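Local coordinates for protein putative drug/sodium antiporter (Escherichia coli, PDB 4Z3N) that probably exports the genotoxin colibactin or its precursor across the bacterial membrane, acting as an antiporter of the MATE family, at residues A[46-51]-A[190-195]; A[121-126]-A[161-166]; A[129-134]-A[154-159]; A[304-309]-A[342-347]; A[335-340]-A[386-391]. All coordinates share one frame; numbering follows the deposited sequence.

In the fold
All five contacts pair helices of a multi-helix membrane transporter. Contacts 1, 2 and 3 lie in the first MatE region, contacts 4 and 5 in the second. Contacts 2 and 3 share helix 107-132 and touch each other, with centres about 11 Å apart. Both fall in the chain between the two segments of contact 1; the centres of contacts 1 and 2 are about 22 Å apart. Contacts 4 and 5 share helix 326-358 and touch, with centres about 8 Å apart; their segments interleave along the chain. Contacts 3 and 5 lie on opposite sides of the chain's centre, their own centres about 38 Å apart. The split fits the two helical bundles of the MATE fold.

Contact 1 of 5, residues A[46-51]-A[190-195]; sequences QVTYAI and LGALVN. With OLC ((2R)-2,3-dihydroxypropyl (9Z)-octadec-9-enoate), chain E.
The ring of Tyr49 lies between a lipid chain and the side chain of Asn195, in a near-parallel pair of transmembrane helices in the first half of the MATE fold. C6 of the bound monoolein (OLC, chain E) sits over one face, offset toward the rim, 3.3 Å from Tyr49 CD2. CB of Asn195 lies over the opposite face, 4.0 Å from Tyr49 CE2. The Asn195 amide plane is only 12° from the ring plane. The axes of the short segments approach to 9.3 Å at an angle of 8°. Asn195 CG is anti to its backbone N (chi1 176°), which carries the amide toward helix 28-56. Its OD1 then comes within 3.8 Å of Tyr49 CA. The Tyr49 ring starts beside its own backbone N and reaches across to the other helix. Gly191 has no side chain, so the phenol end lies close to its backbone, with Tyr49 OH 3.1 Å from Gly191 O. Ser217 and Ala220 of helix 209-232 also touch Tyr49. Thr48 takes part at the margin. Its OG1 is hydrogen-bonded back to Thr45 O. The same Thr48 OG1 packs against Ala192 CB, 3.6 Å away.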
# COMPACT_ATOMS: atom_id res chain seq x y z
N GLN A 46 -10.57 -6.98 0.69
CA GLN A 46 -10.71 -5.58 0.32
C GLN A 46 -11.33 -5.42 -1.06
O GLN A 46 -12.11 -4.49 -1.27
CB GLN A 46 -9.35 -4.88 0.36
CG GLN A 46 -8.96 -4.44 1.75
CD GLN A 46 -7.46 -4.20 1.89
OE1 GLN A 46 -6.70 -4.33 0.92
NE2 GLN A 46 -7.03 -3.87 3.11
N VAL A 47 -11.02 -6.32 -1.97
CA VAL A 47 -11.54 -6.23 -3.33
C VAL A 47 -13.04 -6.46 -3.33
O VAL A 47 -13.78 -5.76 -4.02
CB VAL A 47 -10.85 -7.24 -4.30
CG1 VAL A 47 -11.50 -7.22 -5.70
CG2 VAL A 47 -9.36 -6.95 -4.40
N THR A 48 -13.49 -7.42 -2.53
CA THR A 48 -14.91 -7.78 -2.48
C THR A 48 -15.83 -6.58 -2.23
O THR A 48 -16.97 -6.59 -2.67
CB THR A 48 -15.19 -8.83 -1.39
OG1 THR A 48 -15.04 -8.23 -0.10
CG2 THR A 48 -14.25 -10.01 -1.52
N TYR A 49 -15.33 -5.56 -1.54
CA TYR A 49 -16.15 -4.37 -1.27
C TYR A 49 -16.71 -3.78 -2.55
O TYR A 49 -17.92 -3.63 -2.68
CB TYR A 49 -15.35 -3.31 -0.51
CG TYR A 49 -15.21 -3.60 0.96
CD1 TYR A 49 -14.45 -4.69 1.40
CD2 TYR A 49 -15.81 -2.79 1.91
CE1 TYR A 49 -14.31 -4.96 2.74
CE2 TYR A 49 -15.67 -3.05 3.26
CZ TYR A 49 -14.91 -4.14 3.67
OH TYR A 49 -14.77 -4.42 5.02
N ALA A 50 -15.84 -3.48 -3.50
CA ALA A 50 -16.25 -2.93 -4.79
C ALA A 50 -17.17 -3.88 -5.56
O ALA A 50 -18.19 -3.47 -6.12
CB ALA A 50 -15.02 -2.59 -5.62
N ILE A 51 -16.81 -5.16 -5.60
CA ILE A 51 -17.66 -6.15 -6.27
C ILE A 51 -19.08 -6.14 -5.70
O ILE A 51 -20.04 -6.00 -6.46
CB ILE A 51 -17.07 -7.57 -6.17
CG1 ILE A 51 -15.72 -7.64 -6.89
CG2 ILE A 51 -18.05 -8.61 -6.72
CD1 ILE A 51 -14.98 -8.95 -6.63
N LEU A 190 -14.63 -10.66 8.59
CA LEU A 190 -15.83 -10.15 9.25
C LEU A 190 -16.26 -8.85 8.62
O LEU A 190 -17.45 -8.60 8.46
CB LEU A 190 -15.58 -9.96 10.74
CG LEU A 190 -16.68 -9.25 11.53
CD1 LEU A 190 -18.00 -9.98 11.39
CD2 LEU A 190 -16.27 -9.19 12.99
N GLY A 191 -15.30 -8.03 8.22
CA GLY A 191 -15.60 -6.78 7.56
C GLY A 191 -16.28 -6.97 6.22
O GLY A 191 -17.19 -6.23 5.87
N ALA A 192 -15.84 -7.98 5.48
CA ALA A 192 -16.34 -8.25 4.14
C ALA A 192 -17.74 -8.86 4.17
O ALA A 192 -18.54 -8.58 3.28
CB ALA A 192 -15.38 -9.16 3.39
N LEU A 193 -18.02 -9.68 5.18
CA LEU A 193 -19.35 -10.28 5.36
C LEU A 193 -20.38 -9.22 5.71
O LEU A 193 -21.45 -9.15 5.10
CB LEU A 193 -19.33 -11.36 6.44
CG LEU A 193 -18.68 -12.68 6.02
CD1 LEU A 193 -18.60 -13.65 7.19
CD2 LEU A 193 -19.47 -13.29 4.87
N VAL A 194 -20.04 -8.41 6.71
CA VAL A 194 -20.83 -7.26 7.10
C VAL A 194 -21.23 -6.35 5.91
O VAL A 194 -22.39 -5.97 5.76
CB VAL A 194 -20.07 -6.44 8.16
CG1 VAL A 194 -20.76 -5.11 8.44
CG2 VAL A 194 -19.96 -7.26 9.42
N ASN A 195 -20.28 -6.02 5.05
CA ASN A 195 -20.59 -5.20 3.91
C ASN A 195 -21.52 -5.94 2.94
O ASN A 195 -22.34 -5.33 2.24
CB ASN A 195 -19.31 -4.76 3.21
CG ASN A 195 -19.58 -3.98 1.94
OD1 ASN A 195 -19.32 -4.46 0.84
ND2 ASN A 195 -20.12 -2.78 2.09
C9 OLC E . -13.35 2.60 1.52
C8 OLC E . -13.91 1.22 1.82
C7 OLC E . -12.85 0.15 1.61
C6 OLC E . -13.07 -1.00 2.57
C5 OLC E . -11.74 -1.37 3.22
C4 OLC E . -11.88 -1.53 4.72

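Contact 2 of 5, residues A[121-126]-A[161-166]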
# COMPACT_ATOMS: atom_id res chain seq x y z
N PHE A 121 -4.09 13.09 16.62
CA PHE A 121 -3.69 14.39 16.08
C PHE A 121 -3.77 14.44 14.56
O PHE A 121 -4.07 15.46 13.95
CB PHE A 121 -2.28 14.75 16.53
CG PHE A 121 -2.22 15.45 17.85
CD1 PHE A 121 -2.41 14.75 19.03
CD2 PHE A 121 -1.97 16.81 17.92
CE1 PHE A 121 -2.35 15.40 20.27
CE2 PHE A 121 -1.91 17.46 19.15
CZ PHE A 121 -2.09 16.75 20.33
N PHE A 122 -3.45 13.31 13.95
CA PHE A 122 -3.52 13.21 12.51
C PHE A 122 -4.97 13.35 12.08
O PHE A 122 -5.25 13.99 11.08
CB PHE A 122 -2.91 11.89 12.02
CG PHE A 122 -1.59 12.06 11.31
CD1 PHE A 122 -1.56 12.38 9.95
CD2 PHE A 122 -0.40 11.90 11.99
CE1 PHE A 122 -0.35 12.54 9.29
CE2 PHE A 122 0.82 12.07 11.34
CZ PHE A 122 0.85 12.38 9.99
N ALA A 123 -5.90 12.80 12.86
CA ALA A 123 -7.33 12.90 12.51
C ALA A 123 -7.88 14.33 12.68
O ALA A 123 -8.64 14.82 11.85
CB ALA A 123 -8.16 11.90 13.34
N ILE A 124 -7.48 14.98 13.77
CA ILE A 124 -7.82 16.38 14.02
C ILE A 124 -7.28 17.34 12.95
O ILE A 124 -8.02 18.12 12.36
CB ILE A 124 -7.28 16.85 15.38
CG1 ILE A 124 -7.90 16.05 16.52
CG2 ILE A 124 -7.52 18.34 15.56
CD1 ILE A 124 -7.32 16.39 17.90
N VAL A 125 -5.98 17.31 12.71
CA VAL A 125 -5.39 18.16 11.68
C VAL A 125 -6.08 17.93 10.32
O VAL A 125 -6.35 18.88 9.59
CB VAL A 125 -3.86 17.91 11.56
CG1 VAL A 125 -3.25 18.81 10.48
CG2 VAL A 125 -3.18 18.14 12.90
N ILE A 126 -6.38 16.68 10.00
CA ILE A 126 -6.98 16.35 8.71
C ILE A 126 -8.46 16.78 8.59
O ILE A 126 -8.89 17.24 7.54
CB ILE A 126 -6.87 14.83 8.41
CG1 ILE A 126 -5.41 14.44 8.21
CG2 ILE A 126 -7.67 14.47 7.17
CD1 ILE A 126 -5.21 12.94 7.96
N THR A 161 -15.06 9.85 8.67
CA THR A 161 -14.49 8.52 8.75
C THR A 161 -13.01 8.50 9.17
O THR A 161 -12.47 7.44 9.47
CB THR A 161 -14.62 7.82 7.39
OG1 THR A 161 -13.67 8.38 6.48
CG2 THR A 161 -16.03 7.99 6.85
N VAL A 162 -12.37 9.66 9.22
CA VAL A 162 -10.92 9.75 9.41
C VAL A 162 -10.35 9.09 10.69
O VAL A 162 -9.45 8.25 10.60
CB VAL A 162 -10.49 11.23 9.40
CG1 VAL A 162 -9.00 11.38 9.78
CG2 VAL A 162 -10.78 11.84 8.04
N PHE A 163 -10.86 9.47 11.86
CA PHE A 163 -10.36 8.91 13.10
C PHE A 163 -10.52 7.39 13.13
O PHE A 163 -9.63 6.68 13.60
CB PHE A 163 -11.07 9.55 14.30
CG PHE A 163 -10.53 9.09 15.63
CD1 PHE A 163 -9.16 9.09 15.89
CD2 PHE A 163 -11.39 8.69 16.65
CE1 PHE A 163 -8.66 8.69 17.11
CE2 PHE A 163 -10.90 8.28 17.88
CZ PHE A 163 -9.53 8.28 18.11
N SER A 164 -11.62 6.89 12.59
CA SER A 164 -11.88 5.46 12.59
C SER A 164 -10.88 4.74 11.69
O SER A 164 -10.37 3.67 12.04
CB SER A 164 -13.32 5.17 12.16
OG SER A 164 -14.17 6.27 12.47
N ILE A 165 -10.61 5.33 10.53
CA ILE A 165 -9.60 4.81 9.62
C ILE A 165 -8.19 4.82 10.26
O ILE A 165 -7.44 3.84 10.16
CB ILE A 165 -9.55 5.62 8.29
CG1 ILE A 165 -10.93 5.69 7.64
CG2 ILE A 165 -8.52 5.03 7.34
CD1 ILE A 165 -11.63 4.34 7.52
N MET A 166 -7.83 5.93 10.90
CA MET A 166 -6.55 6.00 11.59
C MET A 166 -6.45 4.93 12.68
O MET A 166 -5.41 4.31 12.84
CB MET A 166 -6.33 7.39 12.21
CG MET A 166 -6.37 8.53 11.20
SD MET A 166 -5.05 8.51 9.95
CE MET A 166 -5.91 8.13 8.42
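Thr127 OG1, one residue beyond segment 121-126, is the best-held polar side-chain atom at this antiparallel pair of transmembrane helices in the first half of the MATE fold. It has two carbonyl partners, Ala123 O and Ile124 O, which must share its one proton. Thr161 OG1, at the start of the other segment, has a hydrogen bond to Ser158 O. All these bonds link residues three or four apart in the chain, and none spans the two segments. The contact itself is apolar. The segment axes cross at 152° and approach to 8.8 Å. Ala123 is the pivot. Its small side chain lets the backbones come close, with Ala123 CA 5.0 Å from Phe163 CA. Its methyl CB points into the other helix and meets three residues there. Val162 CG1 is anti to the backbone N (chi1 173°) and comes alongside Ala123, 3.5 Å from its CA. Phe163 CG is also anti to its N, so the ring stands beside the methyl, with CD1 3.9 Å from Ala123 CB. Met166 CG is anti to its carbonyl carbon (chi1 -58°) and lies 4.4 Å from Ala123 CB. The Met166 side chain also packs on Ile84 and Ile88 of helix 75-101. Ile84 touches Phe122 and Ile126 as well. One turn along from Ala123, the branches of Ile126 and Val162 cross obliquely, with Ile126 CG2 4.2 Å from Val162 CG2.

Contact 3 of 5, residues A[129-134]-A[154-159]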
# COMPACT_ATOMS: atom_id res chain seq x y z
N LEU A 129 -8.28 21.01 8.79
CA LEU A 129 -7.84 21.53 7.50
C LEU A 129 -8.72 21.00 6.38
O LEU A 129 -8.86 21.63 5.33
CB LEU A 129 -6.39 21.17 7.23
CG LEU A 129 -5.39 22.20 7.74
CD1 LEU A 129 -5.45 22.27 9.26
CD2 LEU A 129 -4.00 21.85 7.26
N GLY A 130 -9.30 19.83 6.61
CA GLY A 130 -10.25 19.27 5.67
C GLY A 130 -11.42 20.22 5.50
O GLY A 130 -11.76 20.61 4.38
N TYR A 131 -12.02 20.60 6.62
CA TYR A 131 -13.19 21.46 6.66
C TYR A 131 -12.96 22.85 6.05
O TYR A 131 -13.71 23.26 5.16
CB TYR A 131 -13.66 21.61 8.12
CG TYR A 131 -14.94 22.40 8.30
CD1 TYR A 131 -15.00 23.47 9.18
CD2 TYR A 131 -16.09 22.07 7.59
CE1 TYR A 131 -16.17 24.19 9.35
CE2 TYR A 131 -17.27 22.78 7.75
CZ TYR A 131 -17.30 23.85 8.64
OH TYR A 131 -18.47 24.56 8.81
N VAL A 132 -11.94 23.55 6.53
CA VAL A 132 -11.78 24.97 6.24
C VAL A 132 -11.28 25.20 4.83
O VAL A 132 -11.65 26.18 4.18
CB VAL A 132 -10.82 25.64 7.25
CG1 VAL A 132 -11.27 25.37 8.69
CG2 VAL A 132 -9.41 25.16 7.03
N TYR A 133 -10.44 24.30 4.36
CA TYR A 133 -9.95 24.37 2.99
C TYR A 133 -10.77 23.50 2.05
O TYR A 133 -10.39 23.29 0.91
CB TYR A 133 -8.46 24.02 2.92
CG TYR A 133 -7.59 25.19 3.32
CD1 TYR A 133 -7.31 25.46 4.65
CD2 TYR A 133 -7.09 26.07 2.35
CE1 TYR A 133 -6.52 26.54 5.02
CE2 TYR A 133 -6.30 27.15 2.71
CZ TYR A 133 -6.02 27.39 4.05
OH TYR A 133 -5.24 28.47 4.39
N ALA A 134 -11.89 22.98 2.56
CA ALA A 134 -12.78 22.11 1.79
C ALA A 134 -13.10 22.63 0.38
O ALA A 134 -12.98 21.90 -0.60
CB ALA A 134 -14.08 21.88 2.56
N PHE A 154 -20.34 14.20 0.24
CA PHE A 154 -19.54 13.00 0.33
C PHE A 154 -18.13 13.27 0.85
O PHE A 154 -17.55 12.46 1.57
CB PHE A 154 -19.52 12.35 -1.05
CG PHE A 154 -20.75 11.52 -1.34
CD1 PHE A 154 -20.94 10.32 -0.65
CD2 PHE A 154 -21.69 11.95 -2.29
CE1 PHE A 154 -22.08 9.59 -0.88
CE2 PHE A 154 -22.82 11.24 -2.59
CZ PHE A 154 -23.04 10.05 -1.89
N TYR A 155 -17.59 14.43 0.49
CA TYR A 155 -16.34 14.90 1.04
C TYR A 155 -16.44 15.02 2.56
O TYR A 155 -15.58 14.55 3.31
CB TYR A 155 -15.94 16.24 0.41
CG TYR A 155 -14.75 16.92 1.07
CD1 TYR A 155 -13.44 16.56 0.76
CD2 TYR A 155 -14.94 17.95 1.98
CE1 TYR A 155 -12.37 17.20 1.35
CE2 TYR A 155 -13.87 18.59 2.57
CZ TYR A 155 -12.59 18.21 2.26
OH TYR A 155 -11.53 18.84 2.86
N TYR A 156 -17.53 15.63 3.01
CA TYR A 156 -17.82 15.80 4.42
C TYR A 156 -18.03 14.46 5.16
O TYR A 156 -17.53 14.27 6.26
CB TYR A 156 -19.06 16.68 4.57
CG TYR A 156 -18.81 18.17 4.46
CD1 TYR A 156 -17.57 18.74 4.78
CD2 TYR A 156 -19.84 19.03 4.08
CE1 TYR A 156 -17.37 20.11 4.70
CE2 TYR A 156 -19.65 20.39 3.99
CZ TYR A 156 -18.43 20.94 4.30
OH TYR A 156 -18.30 22.31 4.20
N TYR A 157 -18.77 13.54 4.56
CA TYR A 157 -18.94 12.22 5.14
C TYR A 157 -17.58 11.52 5.24
O TYR A 157 -17.29 10.83 6.22
CB TYR A 157 -19.93 11.39 4.33
CG TYR A 157 -21.36 11.91 4.33
CD1 TYR A 157 -21.85 12.64 5.41
CD2 TYR A 157 -22.21 11.67 3.26
CE1 TYR A 157 -23.15 13.11 5.42
CE2 TYR A 157 -23.51 12.14 3.26
CZ TYR A 157 -23.98 12.86 4.34
OH TYR A 157 -25.29 13.33 4.34
N SER A 158 -16.75 11.69 4.21
CA SER A 158 -15.37 11.20 4.22
C SER A 158 -14.55 11.69 5.43
O SER A 158 -13.75 10.95 6.00
CB SER A 158 -14.65 11.62 2.93
OG SER A 158 -15.17 10.98 1.78
N LEU A 159 -14.74 12.96 5.80
CA LEU A 159 -14.07 13.53 6.96
C LEU A 159 -14.54 12.85 8.25
O LEU A 159 -13.78 12.71 9.21
CB LEU A 159 -14.32 15.05 7.05
CG LEU A 159 -13.77 16.01 5.98
CD1 LEU A 159 -14.08 17.47 6.34
CD2 LEU A 159 -12.28 15.85 5.74
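Ala134 CB packs obliquely against the Tyr155 ring, 3.3 Å from CE2, at the apolar centre of this antiparallel transmembrane pair in the first MatE region. Helix 107-132 breaks at Tyr133, and Ala134 begins the next short helix. Leu159 fills the next position. Its CD2 lies 4.0 Å from Gly130 CA, and its CD1 is 3.8 Å from Tyr131 N. Leu159 CG also sits over one face of Tyr155, offset toward the rim. Further out, Tyr131 and Tyr156 meet obliquely, with planes 44° apart. Tyr156 CE1 comes in at the edge of the Tyr131 ring, 3.7 Å from CD2. The Tyr131 side chain sets out away from the partner, and that of Tyr156 alongside it; the ring ends come nearer. One polar link joins two buried residues. Tyr155 CG is anti to its backbone N, sending the phenol across. Tyr155 OH donates to Gly130 O at 2.3 Å, too short to indicate strength or strain at this resolution. OH stands 36° out of the carbonyl plane, with a C=O...OH angle of 109°.

Contact 4 of 5, residues A[304-309]-A[342-347]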
# COMPACT_ATOMS: atom_id res chain seq x y z
N THR A 304 0.43 -7.62 -5.61
CA THR A 304 -0.10 -7.70 -4.25
C THR A 304 0.56 -8.80 -3.41
O THR A 304 0.78 -8.59 -2.22
CB THR A 304 -1.66 -7.90 -4.23
OG1 THR A 304 -2.07 -8.86 -5.20
CG2 THR A 304 -2.37 -6.60 -4.52
N PRO A 305 0.90 -9.97 -4.00
CA PRO A 305 1.59 -11.01 -3.23
C PRO A 305 2.94 -10.53 -2.65
O PRO A 305 3.38 -11.01 -1.61
CB PRO A 305 1.80 -12.13 -4.26
CG PRO A 305 1.63 -11.50 -5.57
CD PRO A 305 0.65 -10.40 -5.39
N MET A 306 3.56 -9.56 -3.31
CA MET A 306 4.79 -8.97 -2.80
C MET A 306 4.54 -7.99 -1.63
O MET A 306 5.38 -7.83 -0.74
CB MET A 306 5.53 -8.29 -3.95
CG MET A 306 6.31 -7.06 -3.59
SD MET A 306 6.36 -5.97 -5.04
CE MET A 306 6.85 -7.12 -6.33
N LEU A 307 3.37 -7.35 -1.64
CA LEU A 307 2.99 -6.47 -0.53
C LEU A 307 2.67 -7.30 0.71
O LEU A 307 2.95 -6.89 1.83
CB LEU A 307 1.79 -5.59 -0.91
CG LEU A 307 1.98 -4.57 -2.05
CD1 LEU A 307 0.72 -3.76 -2.24
CD2 LEU A 307 3.13 -3.66 -1.77
N ALA A 308 2.08 -8.48 0.49
CA ALA A 308 1.81 -9.43 1.56
C ALA A 308 3.10 -9.94 2.24
O ALA A 308 3.20 -9.95 3.47
CB ALA A 308 1.02 -10.60 1.02
N ILE A 309 4.05 -10.40 1.44
CA ILE A 309 5.36 -10.82 1.93
C ILE A 309 6.13 -9.66 2.65
O ILE A 309 6.75 -9.88 3.70
CB ILE A 309 6.21 -11.39 0.76
CG1 ILE A 309 5.46 -12.55 0.11
CG2 ILE A 309 7.59 -11.83 1.24
CD1 ILE A 309 6.13 -13.12 -1.12
N SER A 342 9.57 -15.01 -7.15
CA SER A 342 9.13 -16.22 -7.80
C SER A 342 7.66 -16.17 -8.15
O SER A 342 7.27 -16.46 -9.28
CB SER A 342 9.41 -17.43 -6.91
OG SER A 342 10.77 -17.79 -7.01
N ILE A 343 6.83 -15.83 -7.17
CA ILE A 343 5.41 -15.62 -7.40
C ILE A 343 5.12 -14.53 -8.45
O ILE A 343 4.33 -14.77 -9.37
CB ILE A 343 4.71 -15.26 -6.09
CG1 ILE A 343 5.16 -16.24 -5.00
CG2 ILE A 343 3.18 -15.20 -6.30
CD1 ILE A 343 4.40 -16.14 -3.69
N VAL A 344 5.73 -13.35 -8.31
CA VAL A 344 5.39 -12.26 -9.22
C VAL A 344 5.84 -12.56 -10.67
O VAL A 344 5.18 -12.15 -11.62
CB VAL A 344 5.99 -10.91 -8.77
CG1 VAL A 344 5.86 -9.87 -9.87
CG2 VAL A 344 5.32 -10.42 -7.51
N LEU A 345 6.95 -13.29 -10.82
CA LEU A 345 7.41 -13.67 -12.15
C LEU A 345 6.36 -14.53 -12.89
O LEU A 345 6.04 -14.28 -14.08
CB LEU A 345 8.73 -14.41 -12.06
CG LEU A 345 9.26 -15.01 -13.36
CD1 LEU A 345 9.72 -13.88 -14.31
CD2 LEU A 345 10.39 -16.03 -13.07
N VAL A 346 5.81 -15.51 -12.18
CA VAL A 346 4.70 -16.32 -12.69
C VAL A 346 3.46 -15.48 -13.07
O VAL A 346 2.91 -15.63 -14.16
CB VAL A 346 4.30 -17.41 -11.66
CG1 VAL A 346 3.02 -18.15 -12.10
CG2 VAL A 346 5.45 -18.37 -11.49
N LEU A 347 3.03 -14.59 -12.18
CA LEU A 347 1.86 -13.76 -12.47
C LEU A 347 2.13 -12.82 -13.63
O LEU A 347 1.23 -12.52 -14.43
CB LEU A 347 1.44 -12.98 -11.23
CG LEU A 347 0.90 -13.89 -10.14
CD1 LEU A 347 0.43 -13.07 -8.96
CD2 LEU A 347 -0.25 -14.69 -10.69
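Pro305 carries this contact. Its ring points at segment 342-347. Pro305 CB lies 3.9 Å from Ile343 CG2, where the two side chains cross obliquely. Pro305 CG meets Leu347 CD1 tip to tip at 3.9 Å. Ile343 CG2 is anti to its backbone N and faces the proline, while CG1 lies beside that N and sends CD1 toward Ile309 CD1, 4.3 Å away. Met306 starts off alongside the partner, then bends at chi3 (-49°). The bend brings Met306 CE to Val344 CG2, 3.8 Å away. Val344 CG2 is anti to its own carbonyl carbon. Helix 286-322 is kinked within segment 304-309, where the N atoms of Pro305 and Met306 lack a bond to the turn before; proline has no N-H to give. The segment axes are close to antiparallel, at 170°, and approach to 9.4 Å. Both helices belong to the second MatE region. Phe40 of helix 28-56 touches Pro305 and Thr304, and helix 382-399 packs on Met306 and Val344 through residues such as Ala387 and Leu383.

Contact 5 of 5, residues A[335-340]-A[386-391]. With OLC ((2R)-2,3-dihydroxypropyl (9Z)-octadec-9-enoate), chain B.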
# COMPACT_ATOMS: atom_id res chain seq x y z
N ALA A 335 15.20 -14.35 1.76
CA ALA A 335 14.12 -15.36 1.72
C ALA A 335 12.84 -14.77 1.10
O ALA A 335 12.21 -15.36 0.20
CB ALA A 335 13.84 -15.89 3.12
N ALA A 336 12.48 -13.59 1.61
CA ALA A 336 11.39 -12.78 1.07
C ALA A 336 11.56 -12.46 -0.42
O ALA A 336 10.61 -12.58 -1.19
CB ALA A 336 11.26 -11.49 1.87
N VAL A 337 12.76 -12.04 -0.83
CA VAL A 337 12.97 -11.72 -2.24
C VAL A 337 12.75 -12.98 -3.09
O VAL A 337 12.14 -12.93 -4.15
CB VAL A 337 14.39 -11.11 -2.53
CG1 VAL A 337 14.66 -11.11 -4.02
CG2 VAL A 337 14.52 -9.71 -1.98
N ALA A 338 13.25 -14.13 -2.59
CA ALA A 338 13.07 -15.40 -3.29
C ALA A 338 11.59 -15.74 -3.45
O ALA A 338 11.15 -16.10 -4.54
CB ALA A 338 13.80 -16.50 -2.57
N LEU A 339 10.81 -15.60 -2.38
CA LEU A 339 9.36 -15.86 -2.50
C LEU A 339 8.67 -14.89 -3.45
O LEU A 339 7.97 -15.32 -4.38
CB LEU A 339 8.68 -15.79 -1.13
CG LEU A 339 9.10 -16.88 -0.16
CD1 LEU A 339 8.55 -16.57 1.25
CD2 LEU A 339 8.68 -18.27 -0.68
N ALA A 340 8.87 -13.60 -3.20
CA ALA A 340 8.19 -12.53 -3.93
C ALA A 340 8.55 -12.52 -5.39
O ALA A 340 7.69 -12.39 -6.26
CB ALA A 340 8.51 -11.17 -3.32
N VAL A 386 10.87 -5.38 -9.14
CA VAL A 386 10.39 -4.40 -8.17
C VAL A 386 10.50 -4.95 -6.73
O VAL A 386 10.75 -4.20 -5.78
CB VAL A 386 8.91 -3.99 -8.48
CG1 VAL A 386 8.35 -3.00 -7.43
CG2 VAL A 386 8.80 -3.40 -9.87
N ALA A 387 10.35 -6.27 -6.57
CA ALA A 387 10.43 -6.89 -5.25
C ALA A 387 11.76 -6.62 -4.57
O ALA A 387 11.84 -6.49 -3.36
CB ALA A 387 10.20 -8.37 -5.36
N ILE A 388 12.82 -6.53 -5.36
CA ILE A 388 14.15 -6.42 -4.78
C ILE A 388 14.32 -5.11 -4.02
O ILE A 388 14.72 -5.11 -2.85
CB ILE A 388 15.24 -6.59 -5.87
CG1 ILE A 388 15.17 -8.01 -6.45
CG2 ILE A 388 16.62 -6.34 -5.28
CD1 ILE A 388 15.58 -8.12 -7.87
N SER A 389 13.98 -3.99 -4.66
CA SER A 389 14.08 -2.69 -3.99
C SER A 389 12.91 -2.42 -3.03
O SER A 389 13.10 -1.81 -1.97
CB SER A 389 14.18 -1.58 -5.02
OG SER A 389 12.93 -1.38 -5.62
N LEU A 390 11.71 -2.89 -3.37
CA LEU A 390 10.58 -2.65 -2.47
C LEU A 390 10.69 -3.39 -1.11
O LEU A 390 10.35 -2.82 -0.07
CB LEU A 390 9.28 -3.01 -3.18
CG LEU A 390 8.04 -2.64 -2.36
CD1 LEU A 390 7.07 -1.95 -3.24
CD2 LEU A 390 7.38 -3.86 -1.71
N LEU A 391 11.17 -4.63 -1.10
CA LEU A 391 11.47 -5.35 0.14
C LEU A 391 12.67 -4.73 0.87
O LEU A 391 12.70 -4.67 2.11
CB LEU A 391 11.71 -6.84 -0.13
CG LEU A 391 10.48 -7.65 -0.59
CD1 LEU A 391 10.83 -9.09 -1.01
CD2 LEU A 391 9.36 -7.62 0.47
C18 OLC B . 5.00 0.12 -5.93
C10 OLC B . 7.02 -1.90 -14.24
C9 OLC B . 5.68 -1.85 -14.13
C17 OLC B . 5.10 -0.38 -7.36
C11 OLC B . 7.91 -0.86 -13.58
C8 OLC B . 4.81 -2.24 -15.32
C24 OLC B . 8.21 6.21 -14.60
C16 OLC B . 6.26 0.32 -8.04
C12 OLC B . 7.10 0.18 -12.82
C7 OLC B . 3.33 -2.20 -14.98
C15 OLC B . 6.47 -0.24 -9.44
C13 OLC B . 7.78 0.48 -11.48
C6 OLC B . 2.82 -0.77 -14.97
C14 OLC B . 6.80 0.90 -10.40
C5 OLC B . 3.30 -0.01 -16.20
C4 OLC B . 3.24 1.48 -15.93
C3 OLC B . 3.90 1.81 -14.60
C2 OLC B . 4.25 3.29 -14.50
C21 OLC B . 7.64 4.25 -13.18
C1 OLC B . 5.44 3.47 -13.57
C22 OLC B . 8.46 5.53 -13.27
O19 OLC B . 5.66 2.70 -12.64
O25 OLC B . 8.07 7.60 -14.39
O23 OLC B . 8.09 6.40 -12.23
O20 OLC B . 6.41 4.44 -13.86
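Methyl packing dominates. Leu391 CD1 is the main probe. It meets Ala336 CB at 3.8 Å, and it also touches Ala340 CB. Val337 CG2 lies 3.9 Å from the same Leu391 CD1. Leu391 CG lies beside its own backbone N (chi1 -68°), and the extended second torsion (173°) drives CD1 into the groove between these residues. Leu391 CD1 also rests on the backbone of Ala336, 3.5 Å from the carbonyl O. Two alanines meet methyl to methyl, Ala340 CB to Ala387 CB, at 3.9 Å. At the flank, Val337 CG1 and Ile388 CG1 cross obliquely, 4.0 Å apart. These apolar residues line an antiparallel pair of transmembrane helices in the second MatE region, whose segment axes approach to 9.2 Å and cross at 145°. Every residue that touches across the pair is buried. Ile309, from helix 286-322, covers Ala336 and Ala340. Among polar bonds, Ile388 O is bonded to Tyr333 OH, just before segment 335-340 on the same helix. Ser389 OG bonds to Arg412 NH1, outside both helices. The chain B lipid, a monoolein (OLC), touches Val386 and Leu390 of segment 386-391. Its C15 lies 3.9 Å from Val386 CG1, and its terminal C18 4.0 Å from Leu390 CD1.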